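Local coordinates for protein macrophage migration inhibitory factor (Oncomelania hupensis, PDB 6LR3) that is a macrophage migration inhibitory factor, a member of a family of cytokine-like alpha/beta proteins, and assembles as a trimer, at residues I4-N9 with V58-E63; V10-I15 with L42-N47; V17-A22 with D82-H87; L31-E36 with I65-P70. All coordinates share one frame; numbering follows the deposited sequence.

Contact 1 of 4, residues I4-N9 with V58-E63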
loop_
_atom_site.group_PDB
_atom_site.type_symbol
_atom_site.label_atom_id
_atom_site.label_comp_id
_atom_site.label_asym_id
_atom_site.label_seq_id
_atom_site.Cartn_x
_atom_site.Cartn_y
_atom_site.Cartn_z
ATOM N N ILE B 4 -1.213 -0.240 10.638
ATOM C CA ILE B 4 -2.197 0.829 10.378
ATOM C C ILE B 4 -1.523 1.845 9.478
ATOM O O ILE B 4 -0.534 2.431 9.895
ATOM C CB ILE B 4 -2.665 1.515 11.677
ATOM C CG1 ILE B 4 -2.916 0.548 12.836
ATOM C CG2 ILE B 4 -3.904 2.371 11.358
ATOM C CD1 ILE B 4 -3.869 -0.581 12.513
ATOM N N THR B 5 -2.049 2.038 8.292
ATOM C CA THR B 5 -1.529 3.010 7.308
ATOM C C THR B 5 -2.547 4.124 7.190
ATOM O O THR B 5 -3.724 3.838 6.960
ATOM C CB THR B 5 -1.241 2.336 5.967
ATOM O OG1 THR B 5 -0.364 1.222 6.224
ATOM C CG2 THR B 5 -0.631 3.314 4.987
ATOM N N VAL B 6 -2.113 5.351 7.399
ATOM C CA VAL B 6 -3.004 6.531 7.327
ATOM C C VAL B 6 -2.516 7.403 6.176
ATOM O O VAL B 6 -1.404 7.925 6.273
ATOM C CB VAL B 6 -3.034 7.293 8.651
ATOM C CG1 VAL B 6 -3.894 8.523 8.560
ATOM C CG2 VAL B 6 -3.539 6.397 9.776
ATOM N N ASN B 7 -3.319 7.503 5.121
ATOM C CA ASN B 7 -3.026 8.381 3.962
ATOM C C ASN B 7 -3.920 9.613 4.106
ATOM O O ASN B 7 -5.139 9.493 3.996
ATOM C CB ASN B 7 -3.291 7.678 2.636
ATOM C CG ASN B 7 -2.527 6.384 2.529
ATOM O OD1 ASN B 7 -1.304 6.403 2.306
ATOM N ND2 ASN B 7 -3.208 5.254 2.740
ATOM N N THR B 8 -3.340 10.771 4.378
ATOM C CA THR B 8 -4.146 11.999 4.563
ATOM C C THR B 8 -3.463 13.172 3.888
ATOM O O THR B 8 -2.234 13.241 3.882
ATOM C CB THR B 8 -4.409 12.263 6.050
ATOM O OG1 THR B 8 -5.299 13.390 6.111
ATOM C CG2 THR B 8 -3.123 12.518 6.838
ATOM N N ASN B 9 -4.275 14.087 3.372
ATOM C CA ASN B 9 -3.789 15.373 2.831
ATOM C C ASN B 9 -3.633 16.382 3.961
ATOM O O ASN B 9 -3.092 17.450 3.701
ATOM C CB ASN B 9 -4.650 15.906 1.703
ATOM C CG ASN B 9 -6.087 16.101 2.086
ATOM O OD1 ASN B 9 -6.502 15.716 3.176
ATOM N ND2 ASN B 9 -6.851 16.734 1.193
ATOM N N VAL B 58 -9.114 11.288 4.554
ATOM C CA VAL B 58 -8.264 10.147 5.011
ATOM C C VAL B 58 -8.706 8.902 4.271
ATOM O O VAL B 58 -9.893 8.592 4.276
ATOM C CB VAL B 58 -8.405 9.879 6.522
ATOM C CG1 VAL B 58 -7.579 8.661 6.908
ATOM C CG2 VAL B 58 -8.058 11.096 7.353
ATOM N N PHE B 59 -7.738 8.178 3.737
ATOM C CA PHE B 59 -7.889 6.756 3.395
ATOM C C PHE B 59 -6.911 6.008 4.271
ATOM O O PHE B 59 -5.700 6.243 4.178
ATOM C CB PHE B 59 -7.628 6.487 1.915
ATOM C CG PHE B 59 -7.639 5.015 1.614
ATOM C CD1 PHE B 59 -8.752 4.263 1.911
ATOM C CD2 PHE B 59 -6.545 4.381 1.046
ATOM C CE1 PHE B 59 -8.779 2.901 1.676
ATOM C CE2 PHE B 59 -6.570 3.019 0.795
ATOM C CZ PHE B 59 -7.697 2.280 1.110
ATOM N N ALA B 60 -7.424 5.126 5.121
ATOM C CA ALA B 60 -6.566 4.361 6.038
ATOM C C ALA B 60 -6.754 2.870 5.768
ATOM O O ALA B 60 -7.838 2.481 5.286
ATOM C CB ALA B 60 -6.867 4.708 7.467
ATOM N N THR B 61 -5.743 2.083 6.090
ATOM C CA THR B 61 -5.817 0.620 5.985
ATOM C C THR B 61 -5.369 0.006 7.314
ATOM O O THR B 61 -4.473 0.524 7.989
ATOM C CB THR B 61 -5.050 0.075 4.779
ATOM O OG1 THR B 61 -3.656 0.302 4.947
ATOM C CG2 THR B 61 -5.511 0.694 3.476
ATOM N N VAL B 62 -5.970 -1.131 7.615
ATOM C CA VAL B 62 -5.661 -1.942 8.802
ATOM C C VAL B 62 -5.331 -3.340 8.322
ATOM O O VAL B 62 -6.208 -4.000 7.839
ATOM C CB VAL B 62 -6.832 -1.954 9.789
ATOM C CG1 VAL B 62 -6.521 -2.838 10.982
ATOM C CG2 VAL B 62 -7.199 -0.528 10.212
ATOM N N GLU B 63 -4.055 -3.698 8.345
ATOM C CA GLU B 63 -3.558 -5.040 7.983
ATOM C C GLU B 63 -3.399 -5.820 9.286
ATOM O O GLU B 63 -2.703 -5.352 10.190
ATOM C CB GLU B 63 -2.261 -4.952 7.202
ATOM C CG GLU B 63 -2.419 -4.341 5.817
ATOM C CD GLU B 63 -1.100 -3.960 5.161
ATOM O OE1 GLU B 63 -0.650 -2.834 5.409
ATOM O OE2 GLU B 63 -0.498 -4.829 4.459
HETATM O O HOH W 1 -2.045 -0.982 6.621
#
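Ile-4 to Thr-8 and Val-58 to Val-62 run side by side as antiparallel strands in the middle of the four-stranded mixed sheet of the MIF subunit, strand 3-8 lying against strand 58-64. Thr-5 with Thr-61 and Asn-7 with Phe-59 are the hydrogen-bonded pairs, while Ile-4 with Val-62 and Val-6 with Ala-60 are non-hydrogen-bonded ones. Thr-5 N donates to Thr-61 O at 2.9 Å, and Thr-61 N returns a bond to Thr-5 O at 2.8 Å. Phe-59 O is gripped twice: Asn-7 N and Asn-7 ND2 reach it from opposite faces of its carbonyl plane, ND2 at 3.0 Å and 39° out of that plane. Chi1 of Asn-7 (-55°) puts CG beside its own backbone N, on the side of Phe-59 O. The amide is turned only 17° from the Phe-59 ring, and its OD1 bonds to Arg-43. On this face Thr-5 and Thr-61 also lie side by side, and one water bonds to both OG1 atoms and donates to Glu-63 OE1 at 2.6 Å; Glu-63 OE2 forms a salt bridge with Arg-98 of the third subunit. The other face is largely apolar. Ile-4 CD1 meets Val-62 CG1 at 3.8 Å, Val-6 CG1 meets Val-58 CG1 at 4.0 Å, and helices 19-31 and 70-88 cover them. The chemistry therefore divides the sheet into a mainly apolar face for the subunit's own helices and a more polar one, carrying Thr-5, Thr-61 and Asn-7 beside Phe-59, toward the trimer interior, where a water and the Asn-7 amide join the strands.

Contact 2 of 4, residues V10-I15 with L42-N47. With SO4 (sulfate ion), chain N.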
loop_
_atom_site.group_PDB
_atom_site.type_symbol
_atom_site.label_atom_id
_atom_site.label_comp_id
_atom_site.label_asym_id
_atom_site.label_seq_id
_atom_site.Cartn_x
_atom_site.Cartn_y
_atom_site.Cartn_z
ATOM N N VAL B 10 -4.019 16.045 5.192
ATOM C CA VAL B 10 -3.771 16.950 6.334
ATOM C C VAL B 10 -2.260 17.039 6.535
ATOM O O VAL B 10 -1.561 16.007 6.535
ATOM C CB VAL B 10 -4.505 16.482 7.592
ATOM C CG1 VAL B 10 -4.130 17.335 8.798
ATOM C CG2 VAL B 10 -6.004 16.477 7.358
ATOM N N ALA B 11 -1.756 18.274 6.695
ATOM C CA ALA B 11 -0.306 18.528 6.812
ATOM C C ALA B 11 0.205 18.004 8.155
ATOM O O ALA B 11 -0.514 18.123 9.152
ATOM C CB ALA B 11 -0.046 19.991 6.616
ATOM N N GLU B 12 1.433 17.506 8.168
ATOM C CA GLU B 12 2.111 16.961 9.372
ATOM C C GLU B 12 2.051 18.008 10.490
ATOM O O GLU B 12 1.756 17.638 11.653
ATOM C CB GLU B 12 3.560 16.598 9.042
ATOM C CG GLU B 12 4.248 15.762 10.108
ATOM C CD GLU B 12 5.656 15.330 9.747
ATOM O OE1 GLU B 12 5.898 14.107 9.508
ATOM O OE2 GLU B 12 6.503 16.231 9.684
ATOM N N LYS B 13 2.271 19.281 10.159
ATOM C CA LYS B 13 2.333 20.347 11.194
ATOM C C LYS B 13 0.974 20.480 11.908
ATOM O O LYS B 13 0.955 21.002 13.021
ATOM C CB LYS B 13 2.768 21.683 10.597
ATOM C CG LYS B 13 1.775 22.318 9.649
ATOM C CD LYS B 13 0.864 23.359 10.243
ATOM C CE LYS B 13 -0.347 23.640 9.378
ATOM N NZ LYS B 13 -1.582 23.752 10.203
ATOM N N SER B 14 -0.127 20.048 11.290
ATOM C CA SER B 14 -1.502 20.160 11.837
ATOM C C SER B 14 -1.823 18.976 12.754
ATOM O O SER B 14 -2.862 19.027 13.408
ATOM C CB SER B 14 -2.527 20.240 10.760
ATOM O OG SER B 14 -2.255 21.336 9.891
ATOM N N ILE B 15 -1.004 17.934 12.749
ATOM C CA ILE B 15 -1.331 16.653 13.430
ATOM C C ILE B 15 -0.658 16.615 14.781
ATOM O O ILE B 15 0.533 16.850 14.894
ATOM C CB ILE B 15 -0.901 15.467 12.556
ATOM C CG1 ILE B 15 -1.560 15.556 11.188
ATOM C CG2 ILE B 15 -1.232 14.147 13.260
ATOM C CD1 ILE B 15 -1.171 14.453 10.254
ATOM N N LEU B 42 2.242 6.735 8.931
ATOM C CA LEU B 42 1.495 7.984 8.681
ATOM C C LEU B 42 2.037 8.670 7.436
ATOM O O LEU B 42 3.183 9.070 7.425
ATOM C CB LEU B 42 1.604 8.898 9.899
ATOM C CG LEU B 42 0.962 10.272 9.742
ATOM C CD1 LEU B 42 -0.506 10.186 9.400
ATOM C CD2 LEU B 42 1.177 11.083 10.999
ATOM N N ARG B 43 1.204 8.758 6.420
ATOM C CA ARG B 43 1.493 9.549 5.203
ATOM C C ARG B 43 0.675 10.833 5.320
ATOM O O ARG B 43 -0.484 10.867 4.911
ATOM C CB ARG B 43 1.143 8.791 3.926
ATOM C CG ARG B 43 2.017 7.573 3.671
ATOM C CD ARG B 43 1.545 6.367 4.452
ATOM N NE ARG B 43 2.270 5.150 4.139
ATOM C CZ ARG B 43 1.978 4.319 3.147
ATOM N NH1 ARG B 43 0.945 4.545 2.330
ATOM N NH2 ARG B 43 2.692 3.203 3.018
ATOM N N SER B 44 1.278 11.840 5.920
ATOM C CA SER B 44 0.614 13.161 6.053
ATOM C C SER B 44 1.109 14.067 4.921
ATOM O O SER B 44 2.161 13.761 4.302
ATOM C CB SER B 44 0.871 13.732 7.414
ATOM O OG SER B 44 2.234 13.956 7.568
ATOM N N GLY B 45 0.332 15.092 4.628
ATOM C CA GLY B 45 0.603 16.004 3.504
ATOM C C GLY B 45 0.651 15.222 2.209
ATOM O O GLY B 45 1.318 15.673 1.253
ATOM N N ALA B 46 -0.039 14.095 2.149
ATOM C CA ALA B 46 -0.066 13.224 0.965
ATOM C C ALA B 46 -0.849 13.917 -0.140
ATOM O O ALA B 46 -1.789 14.684 0.160
ATOM C CB ALA B 46 -0.608 11.872 1.295
ATOM N N ASN B 47 -0.478 13.638 -1.385
ATOM C CA ASN B 47 -1.231 14.167 -2.544
ATOM C C ASN B 47 -2.402 13.234 -2.821
ATOM O O ASN B 47 -2.393 12.510 -3.825
ATOM C CB ASN B 47 -0.348 14.363 -3.758
ATOM C CG ASN B 47 -1.112 15.130 -4.805
ATOM O OD1 ASN B 47 -2.275 15.506 -4.594
ATOM N ND2 ASN B 47 -0.481 15.323 -5.948
HETATM S S SO4 N . 0.946 1.562 0.013
HETATM O O1 SO4 N . 2.000 1.417 1.023
HETATM O O2 SO4 N . 1.538 1.939 -1.277
HETATM O O3 SO4 N . 0.071 2.656 0.429
HETATM O O4 SO4 N . 0.185 0.366 -0.088
HETATM O O HOH W 2 4.149 12.236 8.702
#
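Ser-44 is the tightly held residue here: its CB packs against Val-10 O, at 3.4 Å, and Ile-15 CD1, at 3.6 Å, both on one flank of it. Next to it, Gly-45 N donates to Val-10 O at 2.8 Å, coming from above the carbonyl plane, 46° out of it. Gly-45 has positive phi, a backbone shape that glycine adopts easily. Deeper in, Ile-15 and Leu-42 reach toward each other tip to tip, CD1 to CD2 at 4.2 Å, and Leu-42 goes on to pack against Phe-19 of helix 19-31. The segments belong to a beta-alpha-beta crossover from strand 3-8 through helix 19-31 to its parallel neighbour, strand 39-43; residues 10-15, with a short 3-10 turn at 12-14, begin the connection, and residues 42-47 leave the end of the second strand. Toward solvent the fit is slacker. Ser-44 OG sits between its backbone N and carbonyl carbon (chi1 63°), near Glu-12 CB, and the carboxylate of exposed Glu-12 meets it through a water that donates to OE1 at 2.7 Å. Away from residues 10-15, Arg-43 leads to the trimer centre, where NH1 and NH2 hold O3 and O1 of a sulfate ion, probably from the crystallisation liquor, in two nearly straight bonds. Arg-43 of each other subunit binds it too; with Asp-41, salt-bridged to Arg-43 NH2, it probably offsets the crowding of guanidinium groups.

Contact 3 of 4, residues V17-A22 with D82-H87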
loop_
_atom_site.group_PDB
_atom_site.type_symbol
_atom_site.label_atom_id
_atom_site.label_comp_id
_atom_site.label_asym_id
_atom_site.label_seq_id
_atom_site.Cartn_x
_atom_site.Cartn_y
_atom_site.Cartn_z
ATOM N N VAL B 17 1.423 15.542 17.893
ATOM C CA VAL B 17 2.685 14.747 17.873
ATOM C C VAL B 17 2.407 13.333 18.396
ATOM O O VAL B 17 3.161 12.444 18.019
ATOM C CB VAL B 17 3.780 15.437 18.718
ATOM C CG1 VAL B 17 4.192 16.755 18.086
ATOM C CG2 VAL B 17 3.336 15.647 20.150
ATOM N N PHE B 18 1.366 13.137 19.230
ATOM C CA PHE B 18 1.096 11.827 19.864
ATOM C C PHE B 18 0.074 11.039 19.047
ATOM O O PHE B 18 -0.322 9.978 19.493
ATOM C CB PHE B 18 0.687 11.974 21.324
ATOM C CG PHE B 18 -0.599 12.710 21.533
ATOM C CD1 PHE B 18 -0.655 14.090 21.581
ATOM C CD2 PHE B 18 -1.772 11.991 21.736
ATOM C CE1 PHE B 18 -1.852 14.726 21.869
ATOM C CE2 PHE B 18 -2.981 12.642 21.937
ATOM C CZ PHE B 18 -3.008 14.006 22.012
ATOM N N PHE B 19 -0.298 11.495 17.867
ATOM C CA PHE B 19 -1.321 10.820 17.019
ATOM C C PHE B 19 -0.925 9.361 16.781
ATOM O O PHE B 19 -1.740 8.476 17.069
ATOM C CB PHE B 19 -1.506 11.563 15.698
ATOM C CG PHE B 19 -2.442 10.858 14.756
ATOM C CD1 PHE B 19 -3.775 10.657 15.034
ATOM C CD2 PHE B 19 -1.943 10.322 13.602
ATOM C CE1 PHE B 19 -4.610 10.022 14.132
ATOM C CE2 PHE B 19 -2.786 9.810 12.622
ATOM C CZ PHE B 19 -4.111 9.609 12.923
ATOM N N GLN B 20 0.281 9.095 16.286
ATOM C CA GLN B 20 0.656 7.691 15.979
ATOM C C GLN B 20 0.702 6.845 17.260
ATOM O O GLN B 20 0.272 5.686 17.212
ATOM C CB GLN B 20 1.990 7.611 15.259
ATOM C CG GLN B 20 1.893 7.980 13.797
ATOM C CD GLN B 20 3.260 8.346 13.282
ATOM O OE1 GLN B 20 3.754 9.443 13.620
ATOM N NE2 GLN B 20 3.872 7.435 12.518
ATOM N N ALA B 21 1.210 7.380 18.363
ATOM C CA ALA B 21 1.222 6.703 19.679
ATOM C C ALA B 21 -0.200 6.393 20.109
ATOM O O ALA B 21 -0.466 5.280 20.589
ATOM C CB ALA B 21 1.930 7.565 20.702
ATOM N N ALA B 22 -1.117 7.345 19.959
ATOM C CA ALA B 22 -2.514 7.181 20.412
ATOM C C ALA B 22 -3.174 6.109 19.557
ATOM O O ALA B 22 -3.892 5.254 20.109
ATOM C CB ALA B 22 -3.273 8.492 20.349
ATOM N N ASP B 82 -13.379 8.519 14.891
ATOM C CA ASP B 82 -13.459 9.500 16.009
ATOM C C ASP B 82 -12.068 10.111 16.244
ATOM O O ASP B 82 -11.976 11.341 16.481
ATOM C CB ASP B 82 -13.987 8.862 17.282
ATOM C CG ASP B 82 -15.458 8.522 17.254
ATOM O OD1 ASP B 82 -16.149 8.853 16.291
ATOM O OD2 ASP B 82 -15.886 7.908 18.216
ATOM N N MET B 83 -11.028 9.276 16.236
ATOM C CA MET B 83 -9.654 9.765 16.464
ATOM C C MET B 83 -9.235 10.654 15.290
ATOM O O MET B 83 -8.583 11.656 15.523
ATOM C CB MET B 83 -8.684 8.585 16.631
ATOM C CG MET B 83 -7.345 9.045 17.031
ATOM S SD MET B 83 -6.310 7.670 17.542
ATOM C CE MET B 83 -7.080 7.131 19.057
ATOM N N PHE B 84 -9.569 10.300 14.054
ATOM C CA PHE B 84 -9.198 11.111 12.869
ATOM C C PHE B 84 -9.919 12.439 12.915
ATOM O O PHE B 84 -9.340 13.451 12.566
ATOM C CB PHE B 84 -9.555 10.391 11.567
ATOM C CG PHE B 84 -8.800 9.111 11.320
ATOM C CD1 PHE B 84 -7.616 8.809 11.971
ATOM C CD2 PHE B 84 -9.298 8.197 10.409
ATOM C CE1 PHE B 84 -6.961 7.606 11.720
ATOM C CE2 PHE B 84 -8.625 7.017 10.136
ATOM C CZ PHE B 84 -7.435 6.749 10.751
ATOM N N ILE B 85 -11.196 12.428 13.297
ATOM C CA ILE B 85 -11.991 13.681 13.420
ATOM C C ILE B 85 -11.295 14.579 14.458
ATOM O O ILE B 85 -11.038 15.734 14.161
ATOM C CB ILE B 85 -13.443 13.340 13.796
ATOM C CG1 ILE B 85 -14.182 12.678 12.628
ATOM C CG2 ILE B 85 -14.172 14.571 14.321
ATOM C CD1 ILE B 85 -15.423 11.888 13.030
ATOM N N GLU B 86 -10.945 14.028 15.618
ATOM C CA GLU B 86 -10.393 14.835 16.729
ATOM C C GLU B 86 -9.003 15.339 16.358
ATOM O O GLU B 86 -8.713 16.515 16.593
ATOM C CB GLU B 86 -10.370 13.977 17.997
ATOM C CG GLU B 86 -9.785 14.686 19.175
ATOM C CD GLU B 86 -10.398 14.109 20.421
ATOM O OE1 GLU B 86 -10.225 12.874 20.593
ATOM O OE2 GLU B 86 -11.107 14.853 21.122
ATOM N N HIS B 87 -8.151 14.470 15.819
ATOM C CA HIS B 87 -6.714 14.780 15.606
ATOM C C HIS B 87 -6.446 15.473 14.260
ATOM O O HIS B 87 -5.566 16.333 14.208
ATOM C CB HIS B 87 -5.880 13.512 15.665
ATOM C CG HIS B 87 -5.589 12.925 17.001
ATOM N ND1 HIS B 87 -4.272 13.000 17.474
ATOM C CD2 HIS B 87 -6.312 12.253 17.942
ATOM C CE1 HIS B 87 -4.225 12.414 18.664
ATOM N NE2 HIS B 87 -5.475 12.019 18.997
#
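Phe-19 and His-87 carry most of the buried surface where helices 19-31 and 70-88, which lie on one face of the sheet in this alpha/beta fold, come together near the start of the first and the end of the second. With Phe-18 they form an aromatic cluster, and no hydrogen bond crosses the contact. CG of Phe-19 is anti to its backbone N (chi1 175°); the ring touches His-87 at CD1 and Phe-84 at CZ. Its CD1 lies 3.4 Å from His-87 ND1, which approaches the Phe-19 ring at the edge, the two rings being set obliquely. At the far end Phe-19 CZ meets Phe-84 CE1 at 3.7 Å; Phe-84 CD1 lies in the plane of the Phe-19 ring, at its edge, and the two side chains cross obliquely. His-87 also serves Phe-18, which sits at the N-cap position of helix 19-31: the imidazole turns its edge toward the Phe-18 face in an offset edge-to-face pair, planes at 70°, with His-87 CE1 and Phe-18 CE2 3.5 Å apart. The imidazole thus touches the side chains of two consecutive residues, Phe-18 and Phe-19, and Pro-16 packs on it as well. Met-83, one turn before His-87, adds a Met-aromatic contact, its SD set obliquely to the Phe-19 ring, 5.4 Å from the centroid, and its CG 4.1 Å from Phe-19 CE1. The sulfur also packs on Ala-22 CB at 4.2 Å. Met-83 chi3, at -68°, bends the chain there and leaves CE 3.8 Å from Ala-22 O.

Contact 4 of 4, residues L31-E36 with I65-P70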
loop_
_atom_site.group_PDB
_atom_site.type_symbol
_atom_site.label_atom_id
_atom_site.label_comp_id
_atom_site.label_asym_id
_atom_site.label_seq_id
_atom_site.Cartn_x
_atom_site.Cartn_y
_atom_site.Cartn_z
ATOM N N LEU B 31 -7.422 -4.671 18.520
ATOM C CA LEU B 31 -7.045 -5.897 17.775
ATOM C C LEU B 31 -6.539 -6.982 18.729
ATOM O O LEU B 31 -6.361 -8.098 18.268
ATOM C CB LEU B 31 -5.965 -5.564 16.744
ATOM C CG LEU B 31 -6.485 -4.672 15.607
ATOM C CD1 LEU B 31 -5.346 -4.178 14.726
ATOM C CD2 LEU B 31 -7.486 -5.396 14.741
ATOM N N GLN B 32 -6.299 -6.646 20.012
ATOM C CA GLN B 32 -5.727 -7.607 20.991
ATOM C C GLN B 32 -4.519 -8.294 20.369
ATOM O O GLN B 32 -4.431 -9.554 20.356
ATOM C CB GLN B 32 -6.798 -8.620 21.407
ATOM C CG GLN B 32 -7.971 -7.981 22.121
ATOM C CD GLN B 32 -7.619 -7.727 23.550
ATOM O OE1 GLN B 32 -7.558 -8.692 24.338
ATOM N NE2 GLN B 32 -7.372 -6.445 23.875
ATOM N N LYS B 33 -3.565 -7.487 19.920
ATOM C CA LYS B 33 -2.267 -7.952 19.388
ATOM C C LYS B 33 -1.182 -7.316 20.233
ATOM O O LYS B 33 -1.399 -6.239 20.823
ATOM C CB LYS B 33 -2.142 -7.530 17.914
ATOM C CG LYS B 33 -3.037 -8.303 16.974
ATOM C CD LYS B 33 -2.504 -9.713 16.757
ATOM C CE LYS B 33 -3.328 -10.418 15.722
ATOM N NZ LYS B 33 -2.790 -11.767 15.485
ATOM N N PRO B 34 0.023 -7.911 20.295
ATOM C CA PRO B 34 1.117 -7.326 21.059
ATOM C C PRO B 34 1.431 -5.948 20.471
ATOM O O PRO B 34 1.576 -5.827 19.261
ATOM C CB PRO B 34 2.269 -8.303 20.899
ATOM C CG PRO B 34 1.591 -9.607 20.532
ATOM C CD PRO B 34 0.396 -9.203 19.694
ATOM N N LYS B 35 1.582 -4.954 21.322
ATOM C CA LYS B 35 1.949 -3.606 20.881
ATOM C C LYS B 35 3.249 -3.657 20.064
ATOM O O LYS B 35 3.399 -2.884 19.131
ATOM C CB LYS B 35 2.161 -2.712 22.110
ATOM C CG LYS B 35 2.489 -1.277 21.771
ATOM C CD LYS B 35 2.303 -0.401 22.971
ATOM C CE LYS B 35 2.915 0.962 22.785
ATOM N NZ LYS B 35 2.555 1.865 23.904
ATOM N N GLU B 36 4.173 -4.558 20.428
ATOM C CA GLU B 36 5.532 -4.549 19.830
ATOM C C GLU B 36 5.457 -4.785 18.326
ATOM O O GLU B 36 6.385 -4.332 17.656
ATOM C CB GLU B 36 6.395 -5.550 20.586
ATOM C CG GLU B 36 6.169 -6.991 20.219
ATOM C CD GLU B 36 6.747 -7.913 21.315
ATOM O OE1 GLU B 36 6.279 -7.738 22.480
ATOM O OE2 GLU B 36 7.716 -8.651 21.035
ATOM N N ILE B 65 -3.382 -10.079 10.997
ATOM C CA ILE B 65 -3.554 -11.542 10.992
ATOM C C ILE B 65 -4.690 -11.844 11.978
ATOM O O ILE B 65 -4.530 -11.525 13.170
ATOM C CB ILE B 65 -2.251 -12.260 11.374
ATOM C CG1 ILE B 65 -1.107 -11.873 10.429
ATOM C CG2 ILE B 65 -2.487 -13.788 11.373
ATOM C CD1 ILE B 65 0.266 -12.313 10.966
ATOM N N GLY B 66 -5.793 -12.391 11.491
ATOM C CA GLY B 66 -7.018 -12.591 12.285
ATOM C C GLY B 66 -7.679 -11.281 12.675
ATOM O O GLY B 66 -7.321 -10.244 12.128
ATOM N N ARG B 67 -8.636 -11.354 13.603
ATOM C CA ARG B 67 -9.264 -10.213 14.314
ATOM C C ARG B 67 -10.249 -9.431 13.454
ATOM O O ARG B 67 -11.087 -8.756 14.049
ATOM C CB ARG B 67 -8.207 -9.241 14.849
ATOM C CG ARG B 67 -7.157 -9.907 15.715
ATOM C CD ARG B 67 -7.796 -10.485 16.977
ATOM N NE ARG B 67 -6.702 -10.719 17.894
ATOM C CZ ARG B 67 -5.989 -11.833 17.961
ATOM N NH1 ARG B 67 -6.276 -12.871 17.194
ATOM N NH2 ARG B 67 -4.961 -11.903 18.789
ATOM N N LEU B 68 -10.150 -9.462 12.128
ATOM C CA LEU B 68 -10.995 -8.640 11.245
ATOM C C LEU B 68 -12.240 -9.424 10.837
ATOM O O LEU B 68 -12.136 -10.531 10.283
ATOM C CB LEU B 68 -10.187 -8.217 10.028
ATOM C CG LEU B 68 -8.882 -7.516 10.356
ATOM C CD1 LEU B 68 -8.192 -7.080 9.055
ATOM C CD2 LEU B 68 -9.115 -6.330 11.263
ATOM N N ASN B 69 -13.387 -8.814 11.090
ATOM C CA ASN B 69 -14.704 -9.389 10.765
ATOM C C ASN B 69 -15.674 -8.221 10.750
ATOM O O ASN B 69 -15.342 -7.149 11.232
ATOM C CB ASN B 69 -15.064 -10.492 11.758
ATOM C CG ASN B 69 -15.190 -9.969 13.173
ATOM O OD1 ASN B 69 -16.112 -9.223 13.482
ATOM N ND2 ASN B 69 -14.253 -10.303 14.028
ATOM N N PRO B 70 -16.859 -8.352 10.125
ATOM C CA PRO B 70 -17.748 -7.214 9.970
ATOM C C PRO B 70 -18.066 -6.485 11.275
ATOM O O PRO B 70 -18.089 -5.281 11.268
ATOM C CB PRO B 70 -18.977 -7.845 9.312
ATOM C CG PRO B 70 -18.388 -8.952 8.489
ATOM C CD PRO B 70 -17.327 -9.543 9.393
#
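Arg-67 binds the backbone where helix 19-31 ends. Two hydrogen bonds hold its guanidinium to that backbone: NE donates to Leu-31 O at 2.7 Å through a bent bond of 131°, and NH2 donates to Gln-32 O at 2.9 Å almost straight, at 174°, with that oxygen in the guanidinium plane. Bent at chi2 (-64°), the Arg-67 chain puts CD beside Leu-31 O. The positive group meets carbonyls at a helix C terminus, an end whose partial negative charge probably favours it. Lys-33 adds a weak bond from NZ to Ile-65 O and forms a salt bridge with Glu-119. Lys-33 CE lies 3.7 Å above one face of the guanidinium, over its centre. The two cations come close, Lys-33 NZ to Arg-67 NH2 4.0 Å, and Glu-119 probably eases the repulsion. Among apolar contacts, Leu-31 CD2 touches both Arg-67 CB at 3.9 Å and Leu-68 CD2 at 4.0 Å. The contact joins the loop from helix 19-31 to strand 39-43 with the loop from strand 58-64 to helix 70-88; Leu-31 and Leu-68 both pack on Met-76 of that last helix, and Leu-31 and Lys-33 on Cys-64 of the strand.

How the contacts relate
From the N terminus the first segments come in the order 4-9, 10-15, 17-22 and 31-36, one for each of contacts 1 to 4. Their partners follow: 42-47 closes contact 2, 58-63 closes contact 1 around it, then 65-70 closes contact 4 and 82-87 closes contact 3 around that. Thus contact 2 lies within the span of contact 1 and contact 4 within that of contact 3, while contacts 1 and 2 each cross contacts 3 and 4. Contacts 1 and 2 share the sheet; contact 3 joins the two helices above it, with Phe-84 resting on Val-58 and Ala-60. Contact 4 ties loops at the far end, its centre about 26 Å from that of contact 2.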